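Local structure of beta-lactamase II (Erythrobacter litoralis, 6V72) at residues His118-Glu123 against Thr166-Thr171; Asn135-Asp140 against Leu156-Pro161; Leu177-Gly182 against Ala219-Met224; Ala203-Ser208 against Asp240-Leu245. The protein probably hydrolyses the amide bond of beta-lactam antibiotics with the help of zinc, as a class B metallo-beta-lactamase. All blocks are in the same frame, centred on the assembly; numbering follows the deposited sequence.

Contact 1. Residues His118-Glu123 against Thr166-Thr171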
loop_
_atom_site.group_PDB
_atom_site.type_symbol
_atom_site.label_atom_id
_atom_site.label_comp_id
_atom_site.label_asym_id
_atom_site.label_seq_id
_atom_site.Cartn_x
_atom_site.Cartn_y
_atom_site.Cartn_z
ATOM N N HIS A 118 7.299 22.402 5.442
ATOM C CA HIS A 118 8.601 22.197 4.825
ATOM C C HIS A 118 8.687 23.014 3.532
ATOM O O HIS A 118 7.716 23.053 2.766
ATOM C CB HIS A 118 8.796 20.705 4.534
ATOM C CG HIS A 118 10.189 20.356 4.109
ATOM N ND1 HIS A 118 10.704 20.705 2.876
ATOM C CD2 HIS A 118 11.183 19.704 4.766
ATOM C CE1 HIS A 118 11.956 20.288 2.798
ATOM N NE2 HIS A 118 12.268 19.672 3.926
ATOM N N PRO A 119 9.833 23.654 3.235
ATOM C CA PRO A 119 9.889 24.550 2.061
ATOM C C PRO A 119 9.636 23.862 0.740
ATOM O O PRO A 119 9.230 24.533 -0.222
ATOM C CB PRO A 119 11.316 25.123 2.101
ATOM C CG PRO A 119 12.049 24.320 3.098
ATOM C CD PRO A 119 11.054 23.735 4.047
ATOM N N LEU A 120 9.911 22.562 0.629
ATOM C CA LEU A 120 9.772 21.925 -0.669
ATOM C C LEU A 120 8.475 21.147 -0.779
ATOM O O LEU A 120 8.194 20.576 -1.838
ATOM C CB LEU A 120 10.991 21.035 -0.970
ATOM C CG LEU A 120 12.341 21.761 -1.013
ATOM C CD1 LEU A 120 13.492 20.813 -1.418
ATOM C CD2 LEU A 120 12.277 23.011 -1.933
ATOM N N SER A 121 7.656 21.135 0.266
ATOM C CA SER A 121 6.384 20.442 0.178
ATOM C C SER A 121 5.487 21.152 -0.827
ATOM O O SER A 121 5.450 22.383 -0.882
ATOM C CB SER A 121 5.712 20.377 1.547
ATOM O OG SER A 121 5.441 21.677 2.027
ATOM N N ASN A 122 4.785 20.362 -1.639
ATOM C CA ASN A 122 3.876 20.861 -2.678
ATOM C C ASN A 122 4.579 21.745 -3.711
ATOM O O ASN A 122 3.978 22.676 -4.266
ATOM C CB ASN A 122 2.676 21.593 -2.069
ATOM C CG ASN A 122 1.395 20.789 -2.179
ATOM O OD1 ASN A 122 1.261 19.929 -3.054
ATOM N ND2 ASN A 122 0.451 21.053 -1.283
ATOM N N GLU A 123 5.839 21.441 -3.993
ATOM C CA GLU A 123 6.575 22.073 -5.084
ATOM C C GLU A 123 5.767 22.112 -6.384
ATOM O O GLU A 123 5.724 23.140 -7.078
ATOM C CB GLU A 123 7.905 21.336 -5.320
ATOM C CG GLU A 123 9.105 22.187 -5.107
ATOM C CD GLU A 123 10.359 21.587 -5.709
ATOM O OE1 GLU A 123 10.795 20.487 -5.283
ATOM O OE2 GLU A 123 10.932 22.228 -6.611
ATOM N N THR A 166 6.704 10.644 2.134
ATOM C CA THR A 166 6.960 11.592 1.061
ATOM C C THR A 166 8.372 12.131 1.221
ATOM O O THR A 166 9.000 11.971 2.262
ATOM C CB THR A 166 5.966 12.756 1.063
ATOM O OG1 THR A 166 6.110 13.488 2.290
ATOM C CG2 THR A 166 4.557 12.250 0.942
ATOM N N ARG A 167 8.852 12.831 0.189
ATOM C CA ARG A 167 10.203 13.386 0.240
ATOM C C ARG A 167 10.349 14.383 1.377
ATOM O O ARG A 167 11.414 14.485 2.002
ATOM C CB ARG A 167 10.549 14.073 -1.086
ATOM C CG ARG A 167 12.022 14.528 -1.186
ATOM C CD ARG A 167 12.297 15.399 -2.417
ATOM N NE ARG A 167 11.509 16.628 -2.353
ATOM C CZ ARG A 167 11.295 17.458 -3.372
ATOM N NH1 ARG A 167 11.847 17.216 -4.567
ATOM N NH2 ARG A 167 10.530 18.538 -3.180
ATOM N N ASP A 168 9.297 15.146 1.646
ATOM C CA ASP A 168 9.425 16.294 2.529
ATOM C C ASP A 168 8.601 16.144 3.808
ATOM O O ASP A 168 8.347 17.142 4.494
ATOM C CB ASP A 168 9.045 17.561 1.765
ATOM C CG ASP A 168 9.848 17.727 0.445
ATOM O OD1 ASP A 168 11.106 17.616 0.455
ATOM O OD2 ASP A 168 9.213 17.948 -0.613
ATOM N N ASN A 169 8.205 14.922 4.173
ATOM C CA ASN A 169 7.444 14.749 5.410
ATOM C C ASN A 169 8.233 15.215 6.629
ATOM O O ASN A 169 9.449 15.032 6.705
ATOM C CB ASN A 169 6.983 13.279 5.574
ATOM C CG ASN A 169 8.088 12.226 5.413
ATOM O OD1 ASN A 169 9.283 12.483 5.613
ATOM N ND2 ASN A 169 7.666 11.023 5.104
ATOM N N ILE A 170 7.537 15.856 7.580
ATOM C CA ILE A 170 8.174 16.286 8.821
ATOM C C ILE A 170 7.433 15.704 10.023
ATOM O O ILE A 170 6.362 15.114 9.907
ATOM C CB ILE A 170 8.288 17.822 8.931
ATOM C CG1 ILE A 170 6.896 18.466 8.987
ATOM C CG2 ILE A 170 9.124 18.386 7.760
ATOM C CD1 ILE A 170 6.950 19.997 9.271
ATOM N N THR A 171 8.050 15.857 11.194
ATOM C CA THR A 171 7.526 15.322 12.447
ATOM C C THR A 171 7.605 16.404 13.515
ATOM O O THR A 171 8.328 17.397 13.368
ATOM C CB THR A 171 8.313 14.086 12.898
ATOM O OG1 THR A 171 9.670 14.464 13.174
ATOM C CG2 THR A 171 8.296 13.001 11.813
#
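The side chain of the buried D168 points toward the loop 118-123. Its CG is anti to the carbonyl carbon (chi1 -54°). D168 CB lies over one face of the H118 imidazole, 3.9 Å from the ring centroid, as a CH-pi contact. P119 CD covers the opposite face. L120 N donates a nearly straight bond to H118 ND1 (3.0 Å), close to the ring plane, which fixes the ring's rotation. Beyond CB, the carboxylate passes beside L120 CB. D168 OD1 lies 3.7 Å from H118 CE1. D168 OD2 ends 3.1 Å from L120 O, a pair of acceptors that do not bond. Both segments are loops of the alpha-beta-beta-alpha sandwich of the metallo-beta-lactamase fold. They lie beside the zinc site, empty in this model, with about 7 Å between the side chains of S121 and H96. E123, R167 and D168 form a salt-bridge network. R167 bends at chi3 (62°) and grips D168 side-on, NE to OD1 and NH2 to the syn lone pair of OD2. R167 NH2 also meets the anti lone pair of E123 OE1 at 2.9 Å, so one nitrogen bridges two carboxylates. At the imidazole edge, I170 CG2 packs 3.9 Å from H118 CD2.

Contact 2. Residues Asn135-Asp140 against Leu156-Pro161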
loop_
_atom_site.group_PDB
_atom_site.type_symbol
_atom_site.label_atom_id
_atom_site.label_comp_id
_atom_site.label_asym_id
_atom_site.label_seq_id
_atom_site.Cartn_x
_atom_site.Cartn_y
_atom_site.Cartn_z
ATOM N N ASN A 135 4.180 30.036 5.066
ATOM C CA ASN A 135 5.508 30.200 5.628
ATOM C C ASN A 135 6.312 28.920 5.464
ATOM O O ASN A 135 5.826 27.831 5.774
ATOM C CB ASN A 135 5.402 30.561 7.102
ATOM C CG ASN A 135 4.624 31.829 7.317
ATOM O OD1 ASN A 135 5.121 32.921 7.032
ATOM N ND2 ASN A 135 3.404 31.696 7.826
ATOM N N ALA A 136 7.547 29.060 5.015
ATOM C CA ALA A 136 8.457 27.937 4.843
ATOM C C ALA A 136 9.358 27.798 6.066
ATOM O O ALA A 136 10.063 28.747 6.435
ATOM C CB ALA A 136 9.320 28.151 3.603
ATOM N N ILE A 137 9.368 26.598 6.658
ATOM C CA ILE A 137 10.223 26.337 7.816
ATOM C C ILE A 137 11.689 26.391 7.406
ATOM O O ILE A 137 12.087 25.843 6.367
ATOM C CB ILE A 137 9.882 24.963 8.416
ATOM C CG1 ILE A 137 8.425 24.899 8.874
ATOM C CG2 ILE A 137 10.843 24.583 9.549
ATOM C CD1 ILE A 137 7.919 23.433 9.076
ATOM N N THR A 138 12.507 27.022 8.239
ATOM C CA THR A 138 13.958 26.915 8.107
ATOM C C THR A 138 14.435 25.732 8.941
ATOM O O THR A 138 14.304 25.743 10.172
ATOM C CB THR A 138 14.661 28.200 8.547
ATOM O OG1 THR A 138 14.322 28.491 9.914
ATOM C CG2 THR A 138 14.222 29.348 7.676
ATOM N N PHE A 139 15.016 24.726 8.271
ATOM C CA PHE A 139 15.558 23.551 8.940
ATOM C C PHE A 139 17.078 23.616 8.910
ATOM O O PHE A 139 17.672 23.954 7.881
ATOM C CB PHE A 139 15.105 22.251 8.271
ATOM C CG PHE A 139 13.700 21.837 8.621
ATOM C CD1 PHE A 139 13.386 21.439 9.908
ATOM C CD2 PHE A 139 12.688 21.855 7.664
ATOM C CE1 PHE A 139 12.110 21.053 10.255
ATOM C CE2 PHE A 139 11.387 21.464 7.994
ATOM C CZ PHE A 139 11.092 21.055 9.299
ATOM N N ASP A 140 17.701 23.301 10.042
ATOM C CA ASP A 140 19.152 23.204 10.015
ATOM C C ASP A 140 19.572 21.848 9.448
ATOM O O ASP A 140 18.748 20.983 9.140
ATOM C CB ASP A 140 19.771 23.519 11.398
ATOM C CG ASP A 140 19.625 22.413 12.442
ATOM O OD1 ASP A 140 19.408 21.233 12.117
ATOM O OD2 ASP A 140 19.780 22.763 13.647
ATOM N N LEU A 156 6.127 22.940 20.441
ATOM C CA LEU A 156 6.439 21.885 19.487
ATOM C C LEU A 156 7.868 22.038 18.997
ATOM O O LEU A 156 8.327 23.150 18.699
ATOM C CB LEU A 156 5.487 21.929 18.294
ATOM C CG LEU A 156 4.048 21.548 18.637
ATOM C CD1 LEU A 156 3.138 22.060 17.544
ATOM C CD2 LEU A 156 3.866 20.038 18.837
ATOM N N ARG A 157 8.573 20.921 18.908
ATOM C CA ARG A 157 9.885 20.892 18.279
ATOM C C ARG A 157 9.728 20.210 16.932
ATOM O O ARG A 157 9.280 19.060 16.860
ATOM C CB ARG A 157 10.897 20.178 19.165
ATOM C CG ARG A 157 11.089 20.882 20.509
ATOM C CD ARG A 157 11.655 22.281 20.361
ATOM N NE ARG A 157 12.155 22.770 21.647
ATOM C CZ ARG A 157 11.637 23.792 22.328
ATOM N NH1 ARG A 157 12.159 24.123 23.495
ATOM N NH2 ARG A 157 10.621 24.496 21.844
ATOM N N LEU A 158 10.055 20.929 15.869
ATOM C CA LEU A 158 9.867 20.437 14.505
ATOM C C LEU A 158 11.137 19.771 13.991
ATOM O O LEU A 158 12.222 20.353 14.087
ATOM C CB LEU A 158 9.521 21.595 13.577
ATOM C CG LEU A 158 8.099 22.114 13.536
ATOM C CD1 LEU A 158 7.467 22.232 14.880
ATOM C CD2 LEU A 158 8.170 23.460 12.839
ATOM N N TYR A 159 10.994 18.578 13.410
ATOM C CA TYR A 159 12.133 17.773 12.989
ATOM C C TYR A 159 11.879 17.189 11.604
ATOM O O TYR A 159 10.866 16.511 11.385
ATOM C CB TYR A 159 12.392 16.636 13.994
ATOM C CG TYR A 159 13.610 15.824 13.623
ATOM C CD1 TYR A 159 14.887 16.351 13.757
ATOM C CD2 TYR A 159 13.482 14.528 13.124
ATOM C CE1 TYR A 159 16.000 15.610 13.407
ATOM C CE2 TYR A 159 14.574 13.787 12.773
ATOM C CZ TYR A 159 15.835 14.318 12.913
ATOM O OH TYR A 159 16.944 13.551 12.562
ATOM N N TYR A 160 12.813 17.429 10.684
ATOM C CA TYR A 160 12.748 16.833 9.352
ATOM C C TYR A 160 13.646 15.611 9.356
ATOM O O TYR A 160 14.874 15.766 9.461
ATOM C CB TYR A 160 13.212 17.826 8.279
ATOM C CG TYR A 160 13.331 17.184 6.916
ATOM C CD1 TYR A 160 12.267 16.466 6.365
ATOM C CD2 TYR A 160 14.508 17.272 6.191
ATOM C CE1 TYR A 160 12.373 15.877 5.130
ATOM C CE2 TYR A 160 14.619 16.670 4.947
ATOM C CZ TYR A 160 13.545 15.971 4.425
ATOM O OH TYR A 160 13.641 15.361 3.181
ATOM N N PRO A 161 13.100 14.389 9.263
ATOM C CA PRO A 161 13.932 13.184 9.386
ATOM C C PRO A 161 14.549 12.720 8.084
ATOM O O PRO A 161 15.379 11.803 8.113
ATOM C CB PRO A 161 12.931 12.139 9.892
ATOM C CG PRO A 161 11.628 12.517 9.162
ATOM C CD PRO A 161 11.655 14.068 9.214
#
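The end of strand 135-139 meets strand 157-159 and the loop residue Y160 that follows it, across the two beta-sheets of the metallo-beta-lactamase sandwich. Strand 135-139 lies near one edge of the larger sheet, and strand 157-159 is an outer strand of the smaller one. The nearest CA atoms, of F139 and Y160, are 7.3 Å apart, too far for strand pairing. F139 carries the contact. Its CG is anti to the carbonyl carbon (chi1 -78°), which sends the ring toward the second segment. Y160 CB sits over the centre of one F139 ring face, 3.8 Å from the centroid and only 4° off the normal. I137 CG2 lies over the centre of the opposite face, so the ring is clamped between two carbons. L158 O approaches the ring edge in its plane, 3.9 Å from F139 CE1. The Y160 ring turns away, with CG anti to its backbone N (chi1 172°), and stands oblique to F139. Its hydroxyl is hydrogen-bonded to R167 O. The Y160 and F139 rings both also meet H118, Y160 edge-to-face. A145 of strand 145-146 touches I137, F139 and L158. The I137 and L158 side chains cross obliquely, and I137 CD1 touches L158 CD2 at 3.8 Å.

Contact 3. Residues Leu177-Gly182 against Ala219-Met224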
loop_
_atom_site.group_PDB
_atom_site.type_symbol
_atom_site.label_atom_id
_atom_site.label_comp_id
_atom_site.label_asym_id
_atom_site.label_seq_id
_atom_site.Cartn_x
_atom_site.Cartn_y
_atom_site.Cartn_z
ATOM N N LEU A 177 6.819 16.438 27.582
ATOM C CA LEU A 177 5.624 15.676 27.889
ATOM C C LEU A 177 5.718 14.245 27.386
ATOM O O LEU A 177 4.770 13.469 27.570
ATOM C CB LEU A 177 4.395 16.371 27.291
ATOM C CG LEU A 177 4.157 17.788 27.818
ATOM C CD1 LEU A 177 3.056 18.470 27.021
ATOM C CD2 LEU A 177 3.782 17.743 29.283
ATOM N N GLY A 178 6.836 13.881 26.760
ATOM C CA GLY A 178 7.028 12.527 26.269
ATOM C C GLY A 178 6.142 12.122 25.112
ATOM O O GLY A 178 5.769 10.949 25.013
ATOM N N ILE A 179 5.818 13.055 24.219
ATOM C CA ILE A 179 4.943 12.806 23.079
ATOM C C ILE A 179 5.717 13.112 21.807
ATOM O O ILE A 179 6.355 14.167 21.699
ATOM C CB ILE A 179 3.663 13.665 23.132
ATOM C CG1 ILE A 179 2.814 13.339 24.358
ATOM C CG2 ILE A 179 2.852 13.520 21.839
ATOM C CD1 ILE A 179 1.802 14.441 24.673
ATOM N N ALA A 180 5.642 12.219 20.837
ATOM C CA ALA A 180 6.184 12.511 19.520
ATOM C C ALA A 180 5.139 12.138 18.487
ATOM O O ALA A 180 4.454 11.116 18.629
ATOM C CB ALA A 180 7.479 11.762 19.244
ATOM N N PHE A 181 5.024 12.962 17.449
ATOM C CA PHE A 181 4.026 12.781 16.402
ATOM C C PHE A 181 4.730 12.513 15.079
ATOM O O PHE A 181 5.452 13.378 14.566
ATOM C CB PHE A 181 3.128 14.013 16.301
ATOM C CG PHE A 181 2.043 13.908 15.252
ATOM C CD1 PHE A 181 0.902 13.147 15.484
ATOM C CD2 PHE A 181 2.145 14.609 14.054
ATOM C CE1 PHE A 181 -0.099 13.066 14.530
ATOM C CE2 PHE A 181 1.131 14.544 13.113
ATOM C CZ PHE A 181 0.023 13.776 13.342
ATOM N N GLY A 182 4.509 11.320 14.526
ATOM C CA GLY A 182 5.213 10.879 13.345
ATOM C C GLY A 182 4.517 11.163 12.042
ATOM O O GLY A 182 5.017 10.756 10.995
ATOM N N ALA A 219 10.468 9.710 24.286
ATOM C CA ALA A 219 9.013 9.781 24.261
ATOM C C ALA A 219 8.396 8.387 24.254
ATOM O O ALA A 219 8.706 7.563 23.394
ATOM C CB ALA A 219 8.556 10.563 23.023
ATOM N N ARG A 220 7.492 8.129 25.199
ATOM C CA ARG A 220 6.799 6.849 25.237
ATOM C C ARG A 220 5.397 6.921 24.653
ATOM O O ARG A 220 4.747 5.886 24.520
ATOM C CB ARG A 220 6.736 6.314 26.673
ATOM C CG ARG A 220 8.085 5.855 27.183
ATOM C CD ARG A 220 7.987 5.180 28.553
ATOM N NE ARG A 220 7.600 3.770 28.479
ATOM C CZ ARG A 220 8.441 2.766 28.216
ATOM N NH1 ARG A 220 7.990 1.516 28.184
ATOM N NH2 ARG A 220 9.731 3.005 27.986
ATOM N N THR A 221 4.910 8.098 24.292
ATOM C CA THR A 221 3.633 8.216 23.606
ATOM C C THR A 221 3.933 8.614 22.166
ATOM O O THR A 221 4.418 9.720 21.915
ATOM C CB THR A 221 2.723 9.240 24.279
ATOM O OG1 THR A 221 2.381 8.782 25.593
ATOM C CG2 THR A 221 1.450 9.421 23.486
ATOM N N ILE A 222 3.668 7.706 21.234
ATOM C CA ILE A 222 3.874 7.956 19.817
ATOM C C ILE A 222 2.511 8.093 19.153
ATOM O O ILE A 222 1.682 7.180 19.207
ATOM C CB ILE A 222 4.704 6.850 19.152
ATOM C CG1 ILE A 222 6.016 6.644 19.910
ATOM C CG2 ILE A 222 4.938 7.197 17.655
ATOM C CD1 ILE A 222 6.877 7.903 20.027
ATOM N N ALA A 223 2.276 9.246 18.545
ATOM C CA ALA A 223 1.056 9.560 17.827
ATOM C C ALA A 223 1.361 9.615 16.337
ATOM O O ALA A 223 2.504 9.838 15.943
ATOM C CB ALA A 223 0.516 10.904 18.299
HETATM N N MSE A 224 0.334 9.400 15.514
HETATM C CA MSE A 224 0.540 9.354 14.064
HETATM C C MSE A 224 -0.735 9.660 13.303
HETATM O O MSE A 224 -1.797 9.772 13.917
HETATM C CB MSE A 224 1.113 7.993 13.642
HETATM C CG MSE A 224 0.130 6.831 13.783
HETATM SE SE MSE A 224 1.047 5.194 14.316
HETATM C CE MSE A 224 1.102 5.584 16.239
#
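Strands 179-181 and 221-223 run parallel, their axes 4.8 Å apart at closest approach. Four backbone bonds form the ladder. T221 N donates to G178 O, A180 N to T221 O, A223 N to A180 O, and G182 N to A223 O; the bond from A223 N to A180 O is nearly straight, at 2.9 Å. The side chains alternate between the two faces. I179, F181, T221 and A223 share one. I179 and T221 lie side by side and point the same way, with I179 CG1 4.1 Å from T221 CB. I179 CG1 and T221 OG1 are both anti to the carbonyl carbon. F181 differs: CG is anti to the backbone N (chi1 -179°), so the ring swings across toward the partner strand. A223 CB meets this ring at its edge and in its plane, 3.6 Å from F181 CD1. F181 CE1 reaches on to M224 C. A180 and I222 point to the other face. I222 folds at both torsions (chi1 -54°, chi2 -57°), which brings I222 CD1 to 4.0 Å from A180 CB. Two residues ahead of the strand, A219 CB packs 4.1 Å from A180 CB. G178 enters with positive phi and, with I179, forms a G1 bulge opposite L174. The two strands are the parallel pair of a beta-alpha-beta unit whose connection includes helix 205-215. Strand 34-41 of the larger sheet packs on the I179 and A223 face, through V34 and M36. On the other face I222 packs on I235 of helix 233-243, while F216 lies by A180.

Contact 4. Residues Ala203-Ser208 against Asp240-Leu245. With CA (calcium ion), chain B.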
loop_
_atom_site.group_PDB
_atom_site.type_symbol
_atom_site.label_atom_id
_atom_site.label_comp_id
_atom_site.label_asym_id
_atom_site.label_seq_id
_atom_site.Cartn_x
_atom_site.Cartn_y
_atom_site.Cartn_z
ATOM N N ALA A 203 14.128 4.152 -0.556
ATOM C CA ALA A 203 15.491 3.844 -0.146
ATOM C C ALA A 203 15.843 4.525 1.165
ATOM O O ALA A 203 16.612 3.968 1.959
ATOM C CB ALA A 203 16.479 4.257 -1.230
ATOM N N ALA A 204 15.280 5.715 1.418
ATOM C CA ALA A 204 15.630 6.503 2.590
ATOM C C ALA A 204 14.740 6.216 3.783
ATOM O O ALA A 204 15.108 6.582 4.906
ATOM C CB ALA A 204 15.557 8.004 2.275
ATOM N N TYR A 205 13.614 5.524 3.561
ATOM C CA TYR A 205 12.561 5.433 4.573
ATOM C C TYR A 205 13.101 4.900 5.896
ATOM O O TYR A 205 12.853 5.481 6.962
ATOM C CB TYR A 205 11.427 4.551 4.042
ATOM C CG TYR A 205 10.048 4.772 4.636
ATOM C CD1 TYR A 205 9.831 4.759 6.011
ATOM C CD2 TYR A 205 8.950 4.944 3.802
ATOM C CE1 TYR A 205 8.563 4.921 6.532
ATOM C CE2 TYR A 205 7.689 5.126 4.302
ATOM C CZ TYR A 205 7.494 5.128 5.667
ATOM O OH TYR A 205 6.205 5.309 6.142
ATOM N N ALA A 206 13.854 3.801 5.859
ATOM C CA ALA A 206 14.294 3.213 7.118
ATOM C C ALA A 206 15.213 4.154 7.898
ATOM O O ALA A 206 15.059 4.305 9.116
ATOM C CB ALA A 206 15.002 1.879 6.848
ATOM N N GLN A 207 16.171 4.799 7.224
ATOM C CA GLN A 207 17.041 5.716 7.948
ATOM C C GLN A 207 16.263 6.914 8.473
ATOM O O GLN A 207 16.552 7.411 9.562
ATOM C CB GLN A 207 18.197 6.187 7.065
ATOM C CG GLN A 207 19.209 7.041 7.817
ATOM C CD GLN A 207 19.816 6.305 9.015
ATOM O OE1 GLN A 207 20.193 5.117 8.929
ATOM N NE2 GLN A 207 19.913 6.999 10.133
ATOM N N SER A 208 15.278 7.400 7.716
ATOM C CA SER A 208 14.477 8.510 8.227
ATOM C C SER A 208 13.712 8.107 9.475
ATOM O O SER A 208 13.579 8.902 10.413
ATOM C CB SER A 208 13.530 9.025 7.144
ATOM O OG SER A 208 14.281 9.427 5.989
ATOM N N ASP A 240 10.997 -1.833 10.918
ATOM C CA ASP A 240 11.132 -3.174 10.351
ATOM C C ASP A 240 10.535 -3.233 8.946
ATOM O O ASP A 240 11.126 -3.822 8.028
ATOM C CB ASP A 240 10.440 -4.201 11.243
ATOM C CG ASP A 240 11.389 -4.897 12.231
ATOM O OD1 ASP A 240 12.616 -4.998 11.962
ATOM O OD2 ASP A 240 10.886 -5.376 13.271
ATOM N N LEU A 241 9.349 -2.648 8.761
ATOM C CA LEU A 241 8.739 -2.660 7.434
ATOM C C LEU A 241 9.589 -1.883 6.437
ATOM O O LEU A 241 9.759 -2.307 5.286
ATOM C CB LEU A 241 7.328 -2.067 7.490
ATOM C CG LEU A 241 6.303 -2.890 8.255
ATOM C CD1 LEU A 241 5.026 -2.069 8.445
ATOM C CD2 LEU A 241 6.016 -4.200 7.498
ATOM N N ALA A 242 10.112 -0.728 6.862
ATOM C CA ALA A 242 10.913 0.101 5.965
ATOM C C ALA A 242 12.215 -0.589 5.576
ATOM O O ALA A 242 12.714 -0.382 4.459
ATOM C CB ALA A 242 11.193 1.455 6.628
ATOM N N GLU A 243 12.772 -1.416 6.471
ATOM C CA GLU A 243 14.007 -2.129 6.149
ATOM C C GLU A 243 13.809 -3.184 5.073
ATOM O O GLU A 243 14.796 -3.625 4.472
ATOM C CB GLU A 243 14.582 -2.784 7.406
ATOM C CG GLU A 243 15.185 -1.775 8.372
ATOM C CD GLU A 243 15.466 -2.338 9.779
ATOM O OE1 GLU A 243 14.831 -3.350 10.200
ATOM O OE2 GLU A 243 16.327 -1.747 10.474
ATOM N N GLU A 244 12.568 -3.580 4.796
ATOM C CA GLU A 244 12.283 -4.575 3.765
ATOM C C GLU A 244 12.006 -3.970 2.395
ATOM O O GLU A 244 11.776 -4.725 1.436
ATOM C CB GLU A 244 11.098 -5.451 4.182
ATOM C CG GLU A 244 11.318 -6.217 5.486
ATOM C CD GLU A 244 12.581 -7.084 5.474
ATOM O OE1 GLU A 244 12.807 -7.827 4.491
ATOM O OE2 GLU A 244 13.347 -7.031 6.463
ATOM N N LEU A 245 12.067 -2.648 2.262
ATOM C CA LEU A 245 11.720 -1.994 0.994
ATOM C C LEU A 245 12.827 -2.161 -0.048
ATOM O O LEU A 245 13.995 -2.329 0.306
ATOM C CB LEU A 245 11.437 -0.508 1.210
ATOM C CG LEU A 245 10.179 -0.212 2.023
ATOM C CD1 LEU A 245 10.028 1.294 2.235
ATOM C CD2 LEU A 245 8.956 -0.777 1.304
HETATM CA CA CA B . 14.436 -5.598 10.630
HETATM O O HOH W 1 14.200 2.000 3.514
HETATM O O HOH W 2 12.885 -5.697 8.774
#
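The first turn of helix 205-215 meets the last turn of helix 233-243. The backbones come very close: A206 CA and A242 CA are 4.7 Å apart. In 203-208, S208 N bonds A204 O, the helical i to i-4 pattern. In 240-245 the bonds tighten to i to i-3 spacing, as in E244 N to L241 O and L245 N to A242 O, and the chain ends at L245. One water lies between the helices. It takes the A206 N-H at 3.0 Å and sits 3.0 Å from A242 O, one of more acceptors than it has protons for. Small side chains allow the close approach. A242 CB sits 3.6 Å from A206 CA, and the two methyls of A206 and A242 touch. A242 CB also meets Y205 CD1 at 3.6 Å. Y205 has CG anti to its backbone N (chi1 -156°). Its hydroxyl is hydrogen-bonded to M185 O, and its side chain lies beside H165 of the zinc site, which holds no zinc in this model. L245 CD1 rests on Y205 CB, the two side chains crossing obliquely. E243 lays CG 4.0 Å from A206 CB, then extends to a calcium ion, bound by E243 OE1 at 2.3 Å. D240 OD1 and a water also bind the ion; the water donates to D240 O and E244 OE2. E243 OE2 forms a salt bridge with R210, so this carboxylate links the calcium site to helix 205-215. Around the contact, A206 reaches L239 of helix 233-243, L194 and L197 pack on L245, and M44 of the second subunit packs against D240 and E244.

From the N terminus, the loop after strand 114-117 opens contact 1, which closes when the chain reaches 166-171. Contact 2 opens and closes within that span, tying strand 135-139 of the larger sheet to strand 157-159 of the smaller. Contacts 1 and 2 touch, through a probable hydrogen bond from T171 N to Y159 O. Contact 3 opens next, at strand 179-181. Contact 4 opens at helix 205-215 before contact 3 closes at strand 221-223, and closes only at the C terminus, so the two cross. Contact 3 pairs strands of the smaller sheet, and contact 4 packs helix 205-215 on helix 233-243. P161 CB packs on S208 O, joining contacts 2 and 4.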